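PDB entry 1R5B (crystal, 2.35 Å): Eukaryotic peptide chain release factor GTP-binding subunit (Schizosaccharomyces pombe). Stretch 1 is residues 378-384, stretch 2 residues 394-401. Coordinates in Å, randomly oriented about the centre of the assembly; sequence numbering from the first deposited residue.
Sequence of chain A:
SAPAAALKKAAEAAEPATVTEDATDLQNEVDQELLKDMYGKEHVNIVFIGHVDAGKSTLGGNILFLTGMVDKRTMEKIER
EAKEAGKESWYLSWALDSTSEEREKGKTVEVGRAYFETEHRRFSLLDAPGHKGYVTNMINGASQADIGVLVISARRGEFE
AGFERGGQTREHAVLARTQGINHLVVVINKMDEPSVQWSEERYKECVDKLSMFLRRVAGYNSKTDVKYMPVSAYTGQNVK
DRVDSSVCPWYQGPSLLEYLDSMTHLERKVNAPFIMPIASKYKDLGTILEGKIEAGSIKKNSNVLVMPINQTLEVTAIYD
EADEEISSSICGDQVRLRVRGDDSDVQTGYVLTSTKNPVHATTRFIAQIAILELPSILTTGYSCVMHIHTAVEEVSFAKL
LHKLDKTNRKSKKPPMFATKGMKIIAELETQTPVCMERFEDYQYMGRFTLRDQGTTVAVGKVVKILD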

ATOM      1  N   LEU A 378      18.302 -19.954  25.288  1.00 39.42           N
ATOM      2  CA  LEU A 378      18.754 -21.021  24.367  1.00 39.24           C
ATOM      3  C   LEU A 378      18.341 -20.946  22.881  1.00 38.99           C
ATOM      4  O   LEU A 378      17.277 -20.428  22.528  1.00 39.04           O
ATOM      5  N   THR A 379      19.216 -21.503  22.040  1.00 38.74           N
ATOM      6  CA  THR A 379      18.974 -21.686  20.605  1.00 38.43           C
ATOM      7  C   THR A 379      18.114 -22.908  20.333  1.00 38.22           C
ATOM      8  O   THR A 379      17.935 -23.774  21.196  1.00 38.23           O
ATOM      9  N   THR A 380      17.599 -22.969  19.110  1.00 37.85           N
ATOM     10  CA  THR A 380      17.010 -24.187  18.566  1.00 37.60           C
ATOM     11  C   THR A 380      15.861 -24.717  19.439  1.00 37.38           C
ATOM     12  O   THR A 380      15.554 -25.908  19.422  1.00 37.61           O
ATOM     13  N   GLY A 381      15.206 -23.815  20.169  1.00 37.05           N
ATOM     14  CA  GLY A 381      14.072 -24.180  20.997  1.00 36.72           C
ATOM     15  C   GLY A 381      13.722 -23.123  22.025  1.00 36.53           C
ATOM     16  O   GLY A 381      13.716 -23.381  23.231  1.00 36.54           O
ATOM     17  N   TYR A 382      13.427 -21.915  21.547  1.00 36.49           N
ATOM     18  CA  TYR A 382      12.964 -20.868  22.439  1.00 36.23           C
ATOM     19  C   TYR A 382      11.476 -20.703  22.196  1.00 35.90           C
ATOM     20  O   TYR A 382      11.083 -20.494  21.070  1.00 35.94           O
ATOM     21  N   SER A 383      10.655 -20.818  23.239  1.00 35.80           N
ATOM     22  CA  SER A 383       9.199 -20.739  23.088  1.00 35.61           C
ATOM     23  C   SER A 383       8.615 -19.423  23.593  1.00 35.59           C
ATOM     24  O   SER A 383       8.780 -19.059  24.753  1.00 35.55           O
ATOM     25  N   CYS A 384       7.933 -18.717  22.699  1.00 35.66           N
ATOM     26  CA  CYS A 384       7.127 -17.556  23.065  1.00 35.52           C
ATOM     27  C   CYS A 384       5.911 -17.476  22.162  1.00 35.52           C
ATOM     28  O   CYS A 384       5.804 -18.206  21.172  1.00 35.72           O
ATOM     29  N   GLU A 394       2.306 -19.466  18.602  1.00 37.25           N
ATOM     30  CA  GLU A 394       3.268 -20.287  19.345  1.00 36.69           C
ATOM     31  C   GLU A 394       4.422 -20.644  18.422  1.00 36.16           C
ATOM     32  O   GLU A 394       4.205 -21.209  17.354  1.00 35.91           O
ATOM     33  N   VAL A 395       5.646 -20.340  18.832  1.00 35.64           N
ATOM     34  CA  VAL A 395       6.773 -20.461  17.918  1.00 35.40           C
ATOM     35  C   VAL A 395       8.093 -20.793  18.609  1.00 35.37           C
ATOM     36  O   VAL A 395       8.305 -20.435  19.763  1.00 35.05           O
ATOM     37  N   SER A 396       8.970 -21.462  17.864  1.00 35.50           N
ATOM     38  CA  SER A 396      10.286 -21.880  18.335  1.00 35.78           C
ATOM     39  C   SER A 396      11.296 -21.891  17.187  1.00 35.95           C
ATOM     40  O   SER A 396      10.918 -22.001  16.018  1.00 35.76           O
ATOM     41  N   PHE A 397      12.584 -21.798  17.525  1.00 36.24           N
ATOM     42  CA  PHE A 397      13.618 -21.726  16.497  1.00 36.33           C
ATOM     43  C   PHE A 397      14.106 -23.133  16.209  1.00 36.22           C
ATOM     44  O   PHE A 397      14.183 -23.945  17.112  1.00 36.31           O
ATOM     45  N   ALA A 398      14.410 -23.416  14.946  1.00 36.23           N
ATOM     46  CA  ALA A 398      14.767 -24.760  14.499  1.00 36.29           C
ATOM     47  C   ALA A 398      16.207 -24.815  13.996  1.00 36.37           C
ATOM     48  O   ALA A 398      16.991 -25.641  14.448  1.00 36.43           O
ATOM     49  N   LYS A 399      16.539 -23.939  13.052  1.00 36.57           N
ATOM     50  CA  LYS A 399      17.882 -23.872  12.480  1.00 36.66           C
ATOM     51  C   LYS A 399      18.451 -22.455  12.603  1.00 36.72           C
ATOM     52  O   LYS A 399      18.610 -21.767  11.589  1.00 36.80           O
ATOM     53  N   LEU A 400      18.749 -22.033  13.841  1.00 36.73           N
ATOM     54  CA  LEU A 400      19.384 -20.725  14.121  1.00 36.56           C
ATOM     55  C   LEU A 400      20.603 -20.577  13.223  1.00 36.58           C
ATOM     56  O   LEU A 400      21.540 -21.362  13.311  1.00 36.56           O
ATOM     57  N   LEU A 401      20.576 -19.570  12.356  1.00 36.86           N
ATOM     58  CA  LEU A 401      21.496 -19.497  11.218  1.00 37.01           C
ATOM     59  C   LEU A 401      22.416 -18.256  11.267  1.00 37.06           C
ATOM     60  O   LEU A 401      23.645 -18.393  11.135  1.00 37.25           O
TER

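The two stretches meet in a small, largely backbone-mediated antiparallel contact that buries 508 Å², both sides summed, pinned by a single bridge between Cys384 and Val395 and lined with a few side-chain contacts, apolar and mixed. At the bridge, Val395 N donates to Cys384 O at 3.2 Å, and the return bond from Cys384 N to Val395 O is weak at 3.4 Å. Although the CA-to-CB bond of Cys384 points away from the partner, its p rotamer leaves SG 4.2 Å from CG1 of Val395, itself a p rotamer, and both residues are buried.

Beyond the bridge the regular pairing lapses. Tyr382 O lies 3.1 Å from Val395 O, two acceptors that cannot bond, but it also receives a CA-H...O contact from Ser396 CA at 3.2 Å. The Tyr382 side chain starts sideways in a t rotamer and its end leads away, so its CB makes the closest approach to Phe397, 3.9 Å from CD2. Phe397, an m rotamer, also points sideways; its CE2 sits at the edge of the tyrosine ring, and the two rings do not stack.

Leu400 is the one residue whose CA-to-CB bond points toward the other stretch. With chi1 off-well at -133°, it brings CD2 within 3.2 Å of Thr379 OG1, a tight approach of a methyl to a hydroxyl. That hydroxyl finds its polar partner within its own stretch, in a 2.7 Å hydrogen bond between Thr379 OG1 and Thr380 OG1. Thr379 is t and Thr380 m; the latter's CG2 reaches to 3.2 Å from Ala398 O.

At the other end, Glu394 starts sideways, but its t, p conformation brings the carboxylate nearer, with OE1 3.6 Å from Cys384 O and 3.8 Å from Ser383 OG; neither approach is a hydrogen bond. No side-chain hydrogen bond or salt bridge therefore links the stretches.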

ATOM      1  CB  LEU A 378      18.321 -22.400  24.922  1.00 39.13           C
ATOM      2  CG  LEU A 378      19.309 -23.199  25.787  1.00 39.22           C
ATOM      3  CD1 LEU A 378      19.932 -22.345  26.889  1.00 39.32           C
ATOM      4  CD2 LEU A 378      18.639 -24.438  26.400  1.00 38.93           C
ATOM      5  CB  THR A 379      20.313 -21.875  19.821  1.00 38.42           C
ATOM      6  OG1 THR A 379      20.038 -22.256  18.465  1.00 37.92           O
ATOM      7  CG2 THR A 379      21.143 -23.076  20.348  1.00 38.39           C
ATOM      8  CB  THR A 380      18.128 -25.241  18.347  1.00 37.51           C
ATOM      9  OG1 THR A 380      19.182 -24.658  17.567  1.00 37.43           O
ATOM     10  CG2 THR A 380      17.656 -26.420  17.487  1.00 37.53           C
ATOM     11  CB  TYR A 382      13.718 -19.567  22.164  1.00 36.22           C
ATOM     12  CG  TYR A 382      13.317 -18.437  23.077  1.00 35.75           C
ATOM     13  CD1 TYR A 382      12.945 -17.198  22.564  1.00 34.58           C
ATOM     14  CD2 TYR A 382      13.302 -18.611  24.460  1.00 35.21           C
ATOM     15  CE1 TYR A 382      12.573 -16.164  23.402  1.00 34.46           C
ATOM     16  CE2 TYR A 382      12.930 -17.585  25.304  1.00 35.09           C
ATOM     17  CZ  TYR A 382      12.567 -16.364  24.772  1.00 35.12           C
ATOM     18  OH  TYR A 382      12.206 -15.350  25.618  1.00 35.62           O
ATOM     19  CB  SER A 383       8.502 -21.890  23.810  1.00 35.70           C
ATOM     20  OG  SER A 383       7.093 -21.787  23.649  1.00 35.35           O
ATOM     21  CB  CYS A 384       7.943 -16.261  22.957  1.00 35.50           C
ATOM     22  SG  CYS A 384       8.856 -16.065  21.414  1.00 34.75           S
ATOM     23  CB  GLU A 394       2.599 -21.576  19.853  1.00 36.92           C
ATOM     24  CG  GLU A 394       3.488 -22.482  20.707  1.00 37.32           C
ATOM     25  CD  GLU A 394       3.558 -22.053  22.163  1.00 37.94           C
ATOM     26  OE1 GLU A 394       3.670 -20.834  22.422  1.00 38.27           O
ATOM     27  OE2 GLU A 394       3.505 -22.936  23.052  1.00 38.35           O
ATOM     28  CB  VAL A 395       6.948 -19.162  17.103  1.00 35.39           C
ATOM     29  CG1 VAL A 395       7.447 -18.023  17.994  1.00 35.24           C
ATOM     30  CG2 VAL A 395       7.886 -19.380  15.924  1.00 35.27           C
ATOM     31  CB  SER A 396      10.206 -23.279  18.957  1.00 35.73           C
ATOM     32  OG  SER A 396       9.769 -24.221  17.990  1.00 35.47           O
ATOM     33  CB  PHE A 397      14.762 -20.806  16.941  1.00 36.47           C
ATOM     34  CG  PHE A 397      14.337 -19.370  17.146  1.00 36.18           C
ATOM     35  CD1 PHE A 397      14.580 -18.411  16.167  1.00 36.16           C
ATOM     36  CD2 PHE A 397      13.684 -18.982  18.317  1.00 36.14           C
ATOM     37  CE1 PHE A 397      14.177 -17.091  16.355  1.00 35.70           C
ATOM     38  CE2 PHE A 397      13.277 -17.660  18.510  1.00 36.05           C
ATOM     39  CZ  PHE A 397      13.526 -16.717  17.533  1.00 35.47           C
ATOM     40  CB  ALA A 398      13.810 -25.220  13.409  1.00 36.19           C
ATOM     41  CB  LYS A 399      17.860 -24.308  11.005  1.00 36.63           C
ATOM     42  CG  LYS A 399      17.383 -25.738  10.772  1.00 36.73           C
ATOM     43  CD  LYS A 399      17.637 -26.188   9.335  1.00 36.54           C
ATOM     44  CE  LYS A 399      17.279 -27.657   9.118  1.00 36.38           C
ATOM     45  NZ  LYS A 399      16.054 -27.811   8.286  1.00 36.41           N
ATOM     46  CB  LEU A 400      19.782 -20.579  15.606  1.00 36.38           C
ATOM     47  CG  LEU A 400      19.405 -19.276  16.332  1.00 36.12           C
ATOM     48  CD1 LEU A 400      17.907 -19.183  16.530  1.00 36.85           C
ATOM     49  CD2 LEU A 400      20.093 -19.131  17.683  1.00 35.89           C
ATOM     50  CB  LEU A 401      20.703 -19.566   9.892  1.00 36.98           C
ATOM     51  CG  LEU A 401      20.891 -20.793   8.980  1.00 36.68           C
ATOM     52  CD1 LEU A 401      19.766 -20.890   7.958  1.00 36.44           C
ATOM     53  CD2 LEU A 401      22.251 -20.778   8.274  1.00 36.61           C
TER